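Long-range contact in lysozyme (Asticcacaulis excentricus, PDB 6H9D), which is the muramidase domain of SpmX, a morphogenesis protein derived from a phage lysin, and probably acts on peptidoglycan glycan strands, perhaps with reduced activity: residues Val72-Thr77 against Arg103-Gly108. Residues are numbered along the deposited sequence; the frame is centred on the assembly and turned at random.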
loop_
_atom_site.group_PDB
_atom_site.type_symbol
_atom_site.label_atom_id
_atom_site.label_comp_id
_atom_site.label_asym_id
_atom_site.label_seq_id
_atom_site.Cartn_x
_atom_site.Cartn_y
_atom_site.Cartn_z
ATOM N N VAL A 72 -10.695 -8.741 -5.726
ATOM C CA VAL A 72 -11.891 -8.623 -4.852
ATOM C C VAL A 72 -13.155 -8.816 -5.695
ATOM O O VAL A 72 -13.346 -8.065 -6.613
ATOM C CB VAL A 72 -11.896 -7.305 -4.058
ATOM C CG1 VAL A 72 -13.173 -7.160 -3.257
ATOM C CG2 VAL A 72 -10.690 -7.219 -3.143
ATOM N N HIS A 73 -13.973 -9.801 -5.328
ATOM C CA HIS A 73 -15.224 -10.128 -6.050
ATOM C C HIS A 73 -16.448 -9.535 -5.349
ATOM O O HIS A 73 -17.511 -9.541 -5.957
ATOM C CB HIS A 73 -15.370 -11.640 -6.166
ATOM C CG HIS A 73 -14.126 -12.291 -6.639
ATOM N ND1 HIS A 73 -13.543 -11.953 -7.821
ATOM C CD2 HIS A 73 -13.333 -13.211 -6.067
ATOM C CE1 HIS A 73 -12.449 -12.652 -7.978
ATOM N NE2 HIS A 73 -12.299 -13.430 -6.918
ATOM N N THR A 74 -16.315 -9.095 -4.105
ATOM C CA THR A 74 -17.495 -8.508 -3.434
ATOM C C THR A 74 -17.514 -7.010 -3.716
ATOM O O THR A 74 -16.463 -6.463 -4.036
ATOM C CB THR A 74 -17.470 -8.751 -1.924
ATOM O OG1 THR A 74 -16.405 -7.975 -1.394
ATOM C CG2 THR A 74 -17.281 -10.201 -1.551
ATOM N N PRO A 75 -18.659 -6.321 -3.585
ATOM C CA PRO A 75 -18.713 -4.882 -3.787
ATOM C C PRO A 75 -17.941 -4.184 -2.663
ATOM O O PRO A 75 -17.918 -4.662 -1.576
ATOM C CB PRO A 75 -20.200 -4.552 -3.702
ATOM C CG PRO A 75 -20.874 -5.877 -3.926
ATOM C CD PRO A 75 -19.951 -6.883 -3.276
ATOM N N LEU A 76 -17.322 -3.057 -2.972
ATOM C CA LEU A 76 -16.546 -2.343 -1.943
ATOM C C LEU A 76 -16.999 -0.895 -1.870
ATOM O O LEU A 76 -17.441 -0.366 -2.868
ATOM C CB LEU A 76 -15.077 -2.315 -2.366
ATOM C CG LEU A 76 -14.322 -3.633 -2.391
ATOM C CD1 LEU A 76 -12.929 -3.396 -2.917
ATOM C CD2 LEU A 76 -14.259 -4.249 -1.013
ATOM N N THR A 77 -16.853 -0.304 -0.695
ATOM C CA THR A 77 -17.052 1.150 -0.555
ATOM C C THR A 77 -15.728 1.819 -0.959
ATOM O O THR A 77 -14.692 1.142 -0.969
ATOM C CB THR A 77 -17.420 1.538 0.881
ATOM O OG1 THR A 77 -16.265 1.447 1.702
ATOM C CG2 THR A 77 -18.539 0.715 1.460
ATOM N N ARG A 103 -9.328 -13.203 1.687
ATOM C CA ARG A 103 -10.293 -14.289 1.830
ATOM C C ARG A 103 -11.538 -13.806 2.565
ATOM O O ARG A 103 -12.665 -14.033 2.126
ATOM C CB ARG A 103 -9.665 -15.470 2.573
ATOM C CG ARG A 103 -9.272 -16.630 1.674
ATOM C CD ARG A 103 -8.567 -17.724 2.460
ATOM N NE ARG A 103 -7.172 -17.875 2.054
ATOM C CZ ARG A 103 -6.134 -17.692 2.864
ATOM N NH1 ARG A 103 -6.331 -17.351 4.130
ATOM N NH2 ARG A 103 -4.900 -17.852 2.410
ATOM N N ARG A 104 -11.312 -13.139 3.690
ATOM C CA ARG A 104 -12.377 -12.597 4.520
ATOM C C ARG A 104 -13.183 -11.585 3.723
ATOM O O ARG A 104 -14.412 -11.636 3.700
ATOM C CB ARG A 104 -11.798 -11.940 5.775
ATOM C CG ARG A 104 -11.514 -12.911 6.910
ATOM C CD ARG A 104 -11.850 -14.339 6.514
ATOM N NE ARG A 104 -10.838 -15.287 6.972
ATOM C CZ ARG A 104 -10.583 -16.450 6.384
ATOM N NH1 ARG A 104 -11.267 -16.815 5.308
ATOM N NH2 ARG A 104 -9.642 -17.250 6.870
ATOM N N VAL A 105 -12.485 -10.662 3.068
ATOM C CA VAL A 105 -13.163 -9.650 2.261
ATOM C C VAL A 105 -14.100 -10.334 1.264
ATOM O O VAL A 105 -15.236 -9.899 1.075
ATOM C CB VAL A 105 -12.168 -8.741 1.524
ATOM C CG1 VAL A 105 -12.825 -8.007 0.366
ATOM C CG2 VAL A 105 -11.522 -7.767 2.479
ATOM N N ASN A 106 -13.608 -11.392 0.612
ATOM C CA ASN A 106 -14.377 -12.066 -0.429
ATOM C C ASN A 106 -15.527 -12.875 0.197
ATOM O O ASN A 106 -16.453 -13.235 -0.488
ATOM C CB ASN A 106 -13.493 -12.918 -1.340
ATOM C CG ASN A 106 -12.868 -12.101 -2.450
ATOM O OD1 ASN A 106 -13.413 -11.070 -2.840
ATOM N ND2 ASN A 106 -11.729 -12.535 -2.956
ATOM N N GLU A 107 -15.448 -13.161 1.493
ATOM C CA GLU A 107 -16.517 -13.872 2.202
ATOM C C GLU A 107 -17.556 -12.885 2.760
ATOM O O GLU A 107 -18.518 -13.318 3.411
ATOM C CB GLU A 107 -15.937 -14.677 3.371
ATOM C CG GLU A 107 -15.149 -15.893 2.934
ATOM C CD GLU A 107 -14.266 -16.483 4.020
ATOM O OE1 GLU A 107 -14.286 -15.985 5.166
ATOM O OE2 GLU A 107 -13.545 -17.426 3.709
ATOM N N GLY A 108 -17.339 -11.577 2.563
ATOM C CA GLY A 108 -18.237 -10.537 3.103
ATOM C C GLY A 108 -18.079 -10.348 4.612
ATOM O O GLY A 108 -18.954 -9.830 5.288
#
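Asn-106, in the last turn of helix 100-106, meets His-73 in the loop after helix 50-71: its OD1 accepts the backbone N-H of His-73 at 2.8 Å. The bond is nearly straight, 168° at the hydrogen, with the donor tilted somewhat out of the carbonyl plane. The other branch, ND2, donates to the carbonyl of Leu-71, so one amide joins two backbone groups where helix 50-71 ends, Val-72 being the first residue to leave helical geometry. The imidazole of His-73 crosses this amide obliquely, the two planes 17° apart, and its CD2 sits 3.6 Å from ND2 of Asn-106 on the exposed side.

Thr-74 meets the end of helix 100-106. Its OG1, held between the backbone N and the carbonyl carbon (chi1 69°), makes a weak hydrogen bond of 3.3 Å to Val-105 O. Its methyl CG2 rests against two carbonyl oxygens, those of Val-105 and Asn-106. Val-105 O also receives the N-H of Gly-108, whose positive phi completes a Schellman motif; the threonine thus adds a second, weaker donor to a carbonyl used in that helix ending.

On the buried side Val-72 and Val-105 cross at about a right angle, CG1 to CG1 at 3.7 Å. CD2 of Leu-76 approaches the same Val-105 methyl more loosely, while Val-105 also touches Ala-113 of helix 110-116. An asparagine side chain thus bridges backbone groups at the end of helix 50-71, and the Schellman ending of helix 100-106 packs against the loop, joining the 72-77 connection between helices 50-71 and 78-91 to the turn before helix 110-116 in the helical part of a phage-type lysozyme fold.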